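PDB 4UYT: flocculation protein FLO11 from Saccharomyces cerevisiae, which mediates homotypic cell-cell adhesion between yeast cells through its N-terminal Flo11 domain, supporting flocculation, invasive growth and biofilm development. Local coordinates for residues 61-66 with 135-140; 30-35 with 142-147. One frame throughout, in Å; residues are numbered along the deposited sequence.

Interaction 1: 61-66 with 135-140; sequences LKYLWS and SSWQWG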
ATOM      1  N   LEU A  61      17.485   4.326   5.042  1.00 14.76           N
ATOM      2  CA  LEU A  61      17.501   3.314   3.990  1.00 14.54           C
ATOM      3  C   LEU A  61      18.508   2.178   4.244  1.00 14.29           C
ATOM      4  O   LEU A  61      18.312   1.066   3.781  1.00 14.95           O
ATOM      5  CB  LEU A  61      17.781   3.971   2.631  1.00 15.28           C
ATOM      6  CG  LEU A  61      17.652   3.071   1.392  1.00 16.37           C
ATOM      7  CD1 LEU A  61      16.240   2.531   1.227  1.00 16.30           C
ATOM      8  CD2 LEU A  61      18.084   3.807   0.124  1.00 15.47           C
ATOM      9  N   LYS A  62      19.580   2.456   4.983  1.00 16.59           N
ATOM     10  CA  LYS A  62      20.615   1.455   5.189  1.00 17.14           C
ATOM     11  C   LYS A  62      20.096   0.215   5.908  1.00 16.08           C
ATOM     12  O   LYS A  62      20.654  -0.880   5.754  1.00 19.42           O
ATOM     13  CB  LYS A  62      21.805   2.044   5.951  1.00 19.12           C
ATOM     14  CG  LYS A  62      21.567   2.241   7.435  1.00 19.36           C
ATOM     15  CD  LYS A  62      22.663   3.071   8.070  1.00 21.89           C
ATOM     16  CE  LYS A  62      22.475   3.145   9.569  1.00 23.11           C
ATOM     17  NZ  LYS A  62      23.484   4.053  10.180  1.00 26.35           N
ATOM     18  N   TYR A  63      19.028   0.367   6.686  1.00 15.59           N
ATOM     19  CA  TYR A  63      18.466  -0.771   7.411  1.00 14.64           C
ATOM     20  C   TYR A  63      17.647  -1.715   6.525  1.00 14.74           C
ATOM     21  O   TYR A  63      17.317  -2.817   6.945  1.00 15.80           O
ATOM     22  CB  TYR A  63      17.576  -0.282   8.548  1.00 14.30           C
ATOM     23  CG  TYR A  63      18.273   0.509   9.630  1.00 15.40           C
ATOM     24  CD1 TYR A  63      19.048  -0.131  10.593  1.00 18.21           C
ATOM     25  CD2 TYR A  63      18.169   1.888   9.683  1.00 15.75           C
ATOM     26  CE1 TYR A  63      19.687   0.586  11.587  1.00 17.35           C
ATOM     27  CE2 TYR A  63      18.810   2.613  10.668  1.00 16.20           C
ATOM     28  CZ  TYR A  63      19.566   1.954  11.619  1.00 18.80           C
ATOM     29  OH  TYR A  63      20.198   2.687  12.592  1.00 19.79           O
ATOM     30  N   LEU A  64      17.298  -1.259   5.322  1.00 14.60           N
ATOM     31  CA  LEU A  64      16.401  -1.997   4.435  1.00 14.18           C
ATOM     32  C   LEU A  64      17.120  -3.007   3.540  1.00 15.01           C
ATOM     33  O   LEU A  64      18.104  -2.685   2.885  1.00 16.48           O
ATOM     34  CB  LEU A  64      15.640  -1.009   3.565  1.00 13.09           C
ATOM     35  CG  LEU A  64      14.508  -1.609   2.723  1.00 12.83           C
ATOM     36  CD1 LEU A  64      13.346  -2.059   3.599  1.00 12.08           C
ATOM     37  CD2 LEU A  64      14.034  -0.597   1.703  1.00 12.26           C
ATOM     38  N   TRP A  65      16.593  -4.233   3.492  1.00 14.43           N
ATOM     39  CA  TRP A  65      17.056  -5.255   2.550  1.00 15.54           C
ATOM     40  C   TRP A  65      16.126  -5.343   1.324  1.00 14.24           C
ATOM     41  O   TRP A  65      16.591  -5.337   0.188  1.00 16.83           O
ATOM     42  CB  TRP A  65      17.203  -6.609   3.254  1.00 15.85           C
ATOM     43  CG  TRP A  65      17.638  -7.708   2.357  1.00 19.12           C
ATOM     44  CD1 TRP A  65      16.927  -8.817   2.043  1.00 20.16           C
ATOM     45  CD2 TRP A  65      18.884  -7.815   1.653  1.00 20.77           C
ATOM     46  NE1 TRP A  65      17.646  -9.621   1.182  1.00 23.12           N
ATOM     47  CE2 TRP A  65      18.850  -9.023   0.924  1.00 22.47           C
ATOM     48  CE3 TRP A  65      20.010  -7.001   1.548  1.00 20.97           C
ATOM     49  CZ2 TRP A  65      19.920  -9.455   0.131  1.00 24.51           C
ATOM     50  CZ3 TRP A  65      21.076  -7.434   0.758  1.00 23.48           C
ATOM     51  CH2 TRP A  65      21.009  -8.642   0.049  1.00 23.96           C
ATOM     52  N   SER A  66      14.822  -5.399   1.557  0.53 13.00           N
ATOM     53  CA  SER A  66      13.912  -5.486   0.438  0.53 12.46           C
ATOM     54  C   SER A  66      12.546  -4.950   0.809  0.53 11.03           C
ATOM     55  O   SER A  66      12.125  -4.971   1.974  0.53 11.12           O
ATOM     56  CB  SER A  66      13.795  -6.929  -0.045  0.53 13.21           C
ATOM     57  OG  SER A  66      13.157  -7.746   0.926  0.53 15.17           O
ATOM     58  N   SER A 135      22.666  -3.342  15.635  1.00 28.06           N
ATOM     59  CA  SER A 135      22.897  -2.762  16.952  1.00 28.39           C
ATOM     60  C   SER A 135      22.195  -1.429  17.179  1.00 27.51           C
ATOM     61  O   SER A 135      21.966  -1.050  18.330  1.00 29.14           O
ATOM     62  CB  SER A 135      24.403  -2.605  17.211  1.00 28.79           C
ATOM     63  OG  SER A 135      24.960  -1.570  16.424  1.00 34.97           O
ATOM     64  N   SER A 136      21.844  -0.727  16.100  1.00 25.06           N
ATOM     65  CA  SER A 136      21.179   0.569  16.218  1.00 22.86           C
ATOM     66  C   SER A 136      19.700   0.496  15.845  1.00 20.23           C
ATOM     67  O   SER A 136      19.002   1.506  15.825  1.00 21.02           O
ATOM     68  CB  SER A 136      21.892   1.620  15.372  1.00 23.55           C
ATOM     69  OG  SER A 136      21.911   1.256  14.012  1.00 23.10           O
ATOM     70  N   TRP A 137      19.211  -0.705  15.574  1.00 19.65           N
ATOM     71  CA  TRP A 137      17.813  -0.881  15.238  1.00 19.73           C
ATOM     72  C   TRP A 137      16.958  -0.659  16.487  1.00 18.32           C
ATOM     73  O   TRP A 137      17.227  -1.218  17.540  1.00 20.72           O
ATOM     74  CB  TRP A 137      17.590  -2.276  14.667  1.00 18.24           C
ATOM     75  CG  TRP A 137      16.168  -2.502  14.376  1.00 16.63           C
ATOM     76  CD1 TRP A 137      15.261  -3.040  15.221  1.00 16.41           C
ATOM     77  CD2 TRP A 137      15.454  -2.149  13.172  1.00 15.52           C
ATOM     78  NE1 TRP A 137      14.024  -3.046  14.637  1.00 15.75           N
ATOM     79  CE2 TRP A 137      14.118  -2.516  13.378  1.00 14.63           C
ATOM     80  CE3 TRP A 137      15.820  -1.569  11.948  1.00 16.25           C
ATOM     81  CZ2 TRP A 137      13.136  -2.318  12.419  1.00 15.53           C
ATOM     82  CZ3 TRP A 137      14.858  -1.387  10.995  1.00 14.82           C
ATOM     83  CH2 TRP A 137      13.522  -1.744  11.239  1.00 14.98           C
ATOM     84  N   GLN A 138      15.913   0.156  16.360  1.00 16.46           N
ATOM     85  CA  GLN A 138      15.078   0.446  17.509  1.00 17.98           C
ATOM     86  C   GLN A 138      13.601   0.588  17.177  1.00 15.55           C
ATOM     87  O   GLN A 138      12.893   1.310  17.877  1.00 17.08           O
ATOM     88  CB  GLN A 138      15.598   1.692  18.213  1.00 21.01           C
ATOM     89  CG  GLN A 138      15.657   2.937  17.354  1.00 23.66           C
ATOM     90  CD  GLN A 138      16.173   4.141  18.113  1.00 31.09           C
ATOM     91  OE1 GLN A 138      17.129   4.792  17.696  1.00 39.64           O
ATOM     92  NE2 GLN A 138      15.556   4.431  19.246  1.00 34.36           N
ATOM     93  N   TRP A 139      13.134  -0.120  16.154  1.00 15.07           N
ATOM     94  CA  TRP A 139      11.767   0.065  15.726  1.00 14.53           C
ATOM     95  C   TRP A 139      10.952  -1.229  15.717  1.00 14.35           C
ATOM     96  O   TRP A 139       9.933  -1.276  15.031  1.00 15.56           O
ATOM     97  CB  TRP A 139      11.729   0.788  14.360  1.00 13.32           C
ATOM     98  CG  TRP A 139      12.498   2.067  14.398  1.00 13.53           C
ATOM     99  CD1 TRP A 139      12.093   3.260  14.921  1.00 14.99           C
ATOM    100  CD2 TRP A 139      13.846   2.251  13.975  1.00 14.55           C
ATOM    101  NE1 TRP A 139      13.095   4.190  14.813  1.00 15.97           N
ATOM    102  CE2 TRP A 139      14.193   3.593  14.252  1.00 14.97           C
ATOM    103  CE3 TRP A 139      14.790   1.414  13.376  1.00 14.80           C
ATOM    104  CZ2 TRP A 139      15.449   4.117  13.936  1.00 16.80           C
ATOM    105  CZ3 TRP A 139      16.032   1.931  13.066  1.00 16.46           C
ATOM    106  CH2 TRP A 139      16.356   3.266  13.360  1.00 17.46           C
ATOM    107  N   GLY A 140      11.356  -2.245  16.474  1.00 14.37           N
ATOM    108  CA  GLY A 140      10.555  -3.461  16.602  1.00 14.78           C
ATOM    109  C   GLY A 140      10.728  -4.449  15.472  1.00 15.08           C
ATOM    110  O   GLY A 140      11.812  -4.574  14.902  1.00 15.55           O
TER

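Interaction 2: 30-35 with 142-147; sequences MQYTLD and TSFDLS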
ATOM      1  N   MET A  30       6.325  -1.110  14.066  1.00 12.47           N
ATOM      2  CA  MET A  30       6.142   0.343  14.104  1.00 12.77           C
ATOM      3  C   MET A  30       4.940   0.726  13.265  1.00 12.17           C
ATOM      4  O   MET A  30       4.690   0.146  12.212  1.00 12.55           O
ATOM      5  CB  MET A  30       7.381   1.055  13.571  1.00 12.35           C
ATOM      6  CG  MET A  30       7.294   2.575  13.631  1.00 13.38           C
ATOM      7  SD  MET A  30       8.724   3.401  12.925  1.00 12.65           S
ATOM      8  CE  MET A  30       8.456   3.086  11.185  1.00 12.01           C
ATOM      9  N   GLN A  31       4.196   1.719  13.702  1.00 12.23           N
ATOM     10  CA  GLN A  31       3.056   2.177  12.940  1.00 12.24           C
ATOM     11  C   GLN A  31       3.455   2.818  11.614  1.00 11.26           C
ATOM     12  O   GLN A  31       4.357   3.642  11.535  1.00 12.07           O
ATOM     13  CB  GLN A  31       2.231   3.146  13.741  1.00 13.94           C
ATOM     14  CG  GLN A  31       1.539   2.482  14.927  1.00 16.68           C
ATOM     15  CD  GLN A  31       0.955   3.478  15.889  1.00 17.28           C
ATOM     16  OE1 GLN A  31       0.859   4.690  15.610  1.00 19.25           O
ATOM     17  NE2 GLN A  31       0.522   2.975  17.021  1.00 17.77           N
ATOM     18  N   TYR A  32       2.731   2.435  10.568  1.00 10.69           N
ATOM     19  CA  TYR A  32       2.794   3.075   9.239  1.00  9.50           C
ATOM     20  C   TYR A  32       1.372   3.482   8.860  1.00  9.32           C
ATOM     21  O   TYR A  32       0.409   2.880   9.320  1.00 10.77           O
ATOM     22  CB  TYR A  32       3.315   2.111   8.163  1.00  9.11           C
ATOM     23  CG  TYR A  32       4.753   1.708   8.299  1.00  9.16           C
ATOM     24  CD1 TYR A  32       5.155   0.792   9.268  1.00 10.03           C
ATOM     25  CD2 TYR A  32       5.716   2.176   7.390  1.00  9.42           C
ATOM     26  CE1 TYR A  32       6.474   0.391   9.367  1.00 10.05           C
ATOM     27  CE2 TYR A  32       7.038   1.779   7.490  1.00  9.27           C
ATOM     28  CZ  TYR A  32       7.408   0.893   8.488  1.00  9.79           C
ATOM     29  OH  TYR A  32       8.717   0.485   8.576  1.00 10.22           O
ATOM     30  N   THR A  33       1.294   4.427   7.917  1.00  8.72           N
ATOM     31  CA  THR A  33       0.065   4.799   7.267  1.00  8.80           C
ATOM     32  C   THR A  33       0.222   4.682   5.762  1.00  8.40           C
ATOM     33  O   THR A  33       1.325   4.765   5.215  1.00  8.55           O
ATOM     34  CB  THR A  33      -0.370   6.238   7.630  1.00 10.24           C
ATOM     35  OG1 THR A  33       0.644   7.155   7.227  1.00 11.02           O
ATOM     36  CG2 THR A  33      -0.645   6.377   9.138  1.00 12.35           C
ATOM     37  N   LEU A  34      -0.911   4.541   5.087  1.00  7.88           N
ATOM     38  CA  LEU A  34      -0.976   4.495   3.631  1.00  7.55           C
ATOM     39  C   LEU A  34      -2.104   5.376   3.164  1.00  7.77           C
ATOM     40  O   LEU A  34      -3.204   5.297   3.711  1.00  8.59           O
ATOM     41  CB  LEU A  34      -1.147   3.045   3.136  1.00  7.76           C
ATOM     42  CG  LEU A  34      -1.213   2.857   1.618  1.00  7.98           C
ATOM     43  CD1 LEU A  34      -0.648   1.495   1.205  1.00  8.51           C
ATOM     44  CD2 LEU A  34      -2.608   3.022   1.037  1.00  8.60           C
ATOM     45  N   ASP A  35      -1.840   6.177   2.129  1.00  7.40           N
ATOM     46  CA  ASP A  35      -2.862   6.929   1.447  1.00  7.88           C
ATOM     47  C   ASP A  35      -2.750   6.640  -0.054  1.00  7.04           C
ATOM     48  O   ASP A  35      -1.680   6.440  -0.580  1.00  8.10           O
ATOM     49  CB  ASP A  35      -2.692   8.432   1.715  1.00  9.54           C
ATOM     50  CG  ASP A  35      -3.894   9.244   1.360  1.00 12.34           C
ATOM     51  OD1 ASP A  35      -4.991   8.686   1.160  1.00 13.15           O
ATOM     52  OD2 ASP A  35      -3.740  10.491   1.368  1.00 19.26           O
ATOM     53  N   THR A 142      11.303  -6.724  12.441  1.00 13.92           N
ATOM     54  CA  THR A 142      12.123  -6.361  11.296  1.00 13.96           C
ATOM     55  C   THR A 142      11.674  -6.882   9.934  1.00 13.82           C
ATOM     56  O   THR A 142      11.996  -6.272   8.931  1.00 14.39           O
ATOM     57  CB  THR A 142      13.582  -6.779  11.519  1.00 14.77           C
ATOM     58  OG1 THR A 142      13.626  -8.176  11.840  1.00 17.29           O
ATOM     59  CG2 THR A 142      14.206  -5.986  12.655  1.00 17.14           C
ATOM     60  N   SER A 143      10.962  -8.006   9.906  1.00 13.94           N
ATOM     61  CA  SER A 143      10.371  -8.529   8.682  1.00 14.12           C
ATOM     62  C   SER A 143       8.887  -8.703   8.927  1.00 14.32           C
ATOM     63  O   SER A 143       8.473  -9.357   9.887  1.00 15.30           O
ATOM     64  CB  SER A 143      11.000  -9.864   8.274  1.00 18.00           C
ATOM     65  OG  SER A 143      12.279  -9.677   7.677  1.00 18.67           O
ATOM     66  N   PHE A 144       8.077  -8.118   8.068  1.00 12.89           N
ATOM     67  CA  PHE A 144       6.645  -8.128   8.255  1.00 12.90           C
ATOM     68  C   PHE A 144       5.961  -7.716   6.973  1.00 11.92           C
ATOM     69  O   PHE A 144       6.570  -7.134   6.068  1.00 12.27           O
ATOM     70  CB  PHE A 144       6.256  -7.173   9.400  1.00 12.81           C
ATOM     71  CG  PHE A 144       6.739  -5.749   9.208  1.00 11.91           C
ATOM     72  CD1 PHE A 144       5.989  -4.803   8.500  1.00 10.81           C
ATOM     73  CD2 PHE A 144       7.945  -5.339   9.740  1.00 12.91           C
ATOM     74  CE1 PHE A 144       6.456  -3.501   8.315  1.00 10.30           C
ATOM     75  CE2 PHE A 144       8.401  -4.048   9.577  1.00 12.07           C
ATOM     76  CZ  PHE A 144       7.667  -3.126   8.847  1.00 10.77           C
ATOM     77  N   ASP A 145       4.687  -8.055   6.920  1.00 11.82           N
ATOM     78  CA  ASP A 145       3.816  -7.665   5.824  1.00 11.78           C
ATOM     79  C   ASP A 145       2.743  -6.761   6.391  1.00 11.49           C
ATOM     80  O   ASP A 145       2.187  -7.080   7.447  1.00 15.84           O
ATOM     81  CB  ASP A 145       3.130  -8.885   5.215  1.00 14.19           C
ATOM     82  CG  ASP A 145       4.078  -9.821   4.493  1.00 16.58           C
ATOM     83  OD1 ASP A 145       5.242  -9.473   4.225  1.00 20.11           O
ATOM     84  OD2 ASP A 145       3.616 -10.922   4.150  1.00 24.32           O
ATOM     85  N   LEU A 146       2.433  -5.665   5.717  1.00  9.64           N
ATOM     86  CA  LEU A 146       1.346  -4.757   6.060  1.00  9.48           C
ATOM     87  C   LEU A 146       0.297  -4.868   4.978  1.00  9.08           C
ATOM     88  O   LEU A 146       0.587  -4.722   3.789  1.00 10.84           O
ATOM     89  CB  LEU A 146       1.829  -3.330   6.159  1.00  9.73           C
ATOM     90  CG  LEU A 146       2.882  -3.092   7.235  1.00 11.10           C
ATOM     91  CD1 LEU A 146       3.244  -1.615   7.281  1.00 12.26           C
ATOM     92  CD2 LEU A 146       2.459  -3.600   8.608  1.00 11.85           C
ATOM     93  N   SER A 147      -0.932  -5.103   5.402  0.71  8.77           N
ATOM     94  CA  SER A 147      -2.010  -5.357   4.479  0.71  8.39           C
ATOM     95  C   SER A 147      -3.027  -4.222   4.430  0.71  7.78           C
ATOM     96  O   SER A 147      -3.254  -3.543   5.426  0.71  8.54           O
ATOM     97  CB  SER A 147      -2.715  -6.635   4.876  0.71  9.94           C
ATOM     98  OG  SER A 147      -3.305  -6.462   6.141  0.71 12.59           O
TER

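Interaction 1: 61-66 with 135-140
Tyr-63, Trp-137 and Trp-139 form an aromatic cluster, closed by one hydroxyl pair between Tyr-63 and Ser-136, where the short 3-10 turn that leads into strand 64-70 meets the loop between strands 120-125 and 143-147. Both indoles present edges to the tyrosine, but in different ways. The six-membered ring of Trp-139 stands edge-to-face on Tyr-63, with planes at 74° and centroids 5.1 Å apart. Its outer carbons do the touching: CH2 of Trp-139 lies 3.7 Å from CE2 of Tyr-63, and CZ3 sits over that face toward the rim. Trp-137 makes an offset edge-to-face pair with a longer centroid separation of 5.7 Å. It touches nearer the root of the side chain, CE3 of Trp-137 being 3.8 Å from CD1 of Tyr-63 and CZ3 equally close to CB. At the far end of the ring, OH of Tyr-63 and OG of Ser-136 share a hydrogen bond of 2.6 Å; OG lies close to the phenol plane and is also hydrogen-bonded to the backbone O of Tyr-133. With CG anti to the backbone N and beside the carbonyl carbon (chi1 177°), the Trp-137 indole places NE1 where it donates to O of Gly-140 at 2.7 Å, a bond bent to 144° at the hydrogen that helps to hold the ring's rotation. Trp-139 in turn lays its edge over a face of Trp-137. Such a partly exposed cluster is consistent with the aromatic surface bands of the Flo11 domain. Tyr-125 on strand 120-125 touches both Tyr-63 and Trp-137, while a backbone hydrogen bond between Tyr-63 and Leu-126 ties the turn to the residue just past that strand.

Interaction 2: 30-35 with 142-147
Tyr-32 has CG anti to its carbonyl carbon (chi1 -68°), and Phe-144 has CG between the backbone N and the carbonyl carbon (chi1 56°), rotations that bring the outer ends of the two rings together between strands 32-43 and 143-147. From the same strand as Phe-144, CD1 of Leu-146 reaches the base of the tyrosine. The contact is entirely apolar across the two segments. CZ of Phe-144 lies 3.8 Å from CE1 of Tyr-32 and just as near its OH, which sits at the edge of the phenylalanine ring, close to its plane. The ring planes are inclined at 50°, with centroids 5.9 Å apart. At the other end of the tyrosine, CD1 of Leu-146 comes within 3.7 Å of CD1 of Tyr-32 and, only slightly farther away, touches CG and CB too. One methyl thus packs against the root of the side chain while the phenylalanine meets its outer end. The buried phenol oxygen is satisfied by a hydrogen bond to OH of Tyr-125. Phe-123 stacks on Phe-144 and also meets Tyr-32, and Met-24 of helix 21-25 adjoins Leu-146. The closest CA atoms, those of Tyr-32 and Leu-146, are 8.6 Å apart, and no hydrogen bond joins the segments: the strands belong to different antiparallel sheets, and their inward-pointing side chains pack against each other as in the hydrophobic core of a beta-sandwich, in keeping with the fibronectin type III-like fold of this adhesin domain.

In the fold
Interactions 1 and 2 have centres about 14 Å apart and lie on the same side of the chain's centre. Along the chain, 30-35 comes first, then 61-66, 135-140 and 142-147, so interaction 1 is nested within the loop that interaction 2 closes. Both reach the sheet containing strands 64-70, 120-125 and 143-147; interaction 2 joins it to the sheet of strand 32-43. They touch directly, with CE2 of Trp-137 packed 3.5 Å from CG2 of Thr-142. The buried packing of interaction 2 thus lies next to a partly exposed aromatic cluster, which may contribute to homophilic binding.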